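Local coordinates for histidine kinase (Caulobacter vibrioides, PDB 6TNE), which probably takes part in histidine–aspartate phosphorelay through the receiver domain of the hybrid histidine kinase CckA, at residues K67-G70 against T74-V77. Residues are numbered along the deposited sequence; the frame is centred on the assembly and turned at random. Where two conformers were deposited one is given.
Sequences KARG and TAPV
In the CheY-like receiver fold, the return from helix 61-72 to strand 77-81 is a short loop, and here R69 bridges it by reaching from the helix to the carbonyl of A75 and the CG2 methyl of V77. The side chain leaves the helix with CG anti to the backbone N (chi1 -166°) and bends at chi2 and chi3, which carries the guanidinium across to the loop. In the conformer described, one of two for R69, NH2 points at a lone pair of A75 O, in the carbonyl plane and near the plane of the guanidinium. R69 NH2 lies 2.5 Å from A75 O, too short to be taken at face value, which leaves the exact geometry doubtful; NH1 adds a weak, strongly bent bond to the same oxygen. Both terminal nitrogens thus face one peptide oxygen, while V77 CG2 lies over one guanidinium face, offset toward its rim and 3.7 Å from R69 NH1. NH1 also makes a weak bond to T96 O. Around this link, A68 packs on L37 of helix 33-42, P76 pairs through its backbone with L50 of strand 49-53, and V77, at the start of strand 77-81, makes backbone hydrogen bonds with G97 and with T99 of strand 98-102.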
loop_
_atom_site.group_PDB
_atom_site.type_symbol
_atom_site.label_atom_id
_atom_site.label_comp_id
_atom_site.label_asym_id
_atom_site.label_seq_id
_atom_site.Cartn_x
_atom_site.Cartn_y
_atom_site.Cartn_z
ATOM N N LYS A 67 -10.413 -8.274 -3.308
ATOM C CA LYS A 67 -11.451 -7.434 -3.881
ATOM C C LYS A 67 -10.926 -6.420 -4.884
ATOM O O LYS A 67 -11.649 -6.025 -5.811
ATOM C CB LYS A 67 -12.202 -6.722 -2.768
ATOM C CG LYS A 67 -12.962 -7.651 -1.880
ATOM C CD LYS A 67 -13.659 -6.887 -0.779
ATOM C CE LYS A 67 -14.425 -7.786 0.169
ATOM N NZ LYS A 67 -15.530 -8.481 -0.535
ATOM N N ALA A 68 -9.677 -5.998 -4.715
ATOM C CA ALA A 68 -9.137 -4.869 -5.463
ATOM C C ALA A 68 -8.173 -5.288 -6.551
ATOM O O ALA A 68 -7.803 -4.457 -7.354
ATOM C CB ALA A 68 -8.402 -3.899 -4.523
ATOM N N ARG A 69 -7.783 -6.563 -6.611
ATOM C CA ARG A 69 -6.744 -6.984 -7.535
ATOM C C ARG A 69 -7.078 -6.642 -8.974
ATOM O O ARG A 69 -6.191 -6.211 -9.719
ATOM C CB ARG A 69 -6.524 -8.503 -7.381
ATOM C CG ARG A 69 -5.270 -9.092 -8.017
ATOM C CD ARG A 69 -4.171 -8.076 -8.056
ATOM N NE ARG A 69 -2.867 -8.582 -7.636
ATOM C CZ ARG A 69 -1.759 -7.900 -7.868
ATOM N NH1 ARG A 69 -0.567 -8.366 -7.474
ATOM N NH2 ARG A 69 -1.872 -6.732 -8.488
ATOM N N GLY A 70 -8.342 -6.815 -9.374
ATOM C CA GLY A 70 -8.742 -6.470 -10.742
ATOM C C GLY A 70 -8.500 -4.992 -11.069
ATOM O O GLY A 70 -7.995 -4.648 -12.140
ATOM N N THR A 74 -1.695 -5.602 -12.732
ATOM C CA THR A 74 -0.496 -6.316 -12.319
ATOM C C THR A 74 0.337 -5.544 -11.299
ATOM O O THR A 74 1.495 -5.910 -11.058
ATOM C CB THR A 74 0.341 -6.659 -13.544
ATOM O OG1 THR A 74 0.738 -5.437 -14.179
ATOM C CG2 THR A 74 -0.477 -7.520 -14.516
ATOM N N ALA A 75 -0.206 -4.478 -10.725
ATOM C CA ALA A 75 0.588 -3.729 -9.757
ATOM C C ALA A 75 1.078 -4.659 -8.648
ATOM O O ALA A 75 0.305 -5.482 -8.139
ATOM C CB ALA A 75 -0.257 -2.638 -9.114
ATOM N N PRO A 76 2.327 -4.512 -8.216
ATOM C CA PRO A 76 2.787 -5.247 -7.034
ATOM C C PRO A 76 2.054 -4.805 -5.779
ATOM O O PRO A 76 1.467 -3.720 -5.700
ATOM C CB PRO A 76 4.271 -4.870 -6.945
ATOM C CG PRO A 76 4.389 -3.517 -7.723
ATOM C CD PRO A 76 3.393 -3.685 -8.826
ATOM N N VAL A 77 2.109 -5.668 -4.784
ATOM C CA VAL A 77 1.442 -5.468 -3.506
ATOM C C VAL A 77 2.443 -5.773 -2.410
ATOM O O VAL A 77 3.123 -6.811 -2.472
ATOM C CB VAL A 77 0.189 -6.360 -3.364
ATOM C CG1 VAL A 77 -0.440 -6.204 -1.990
ATOM C CG2 VAL A 77 -0.782 -6.146 -4.542
#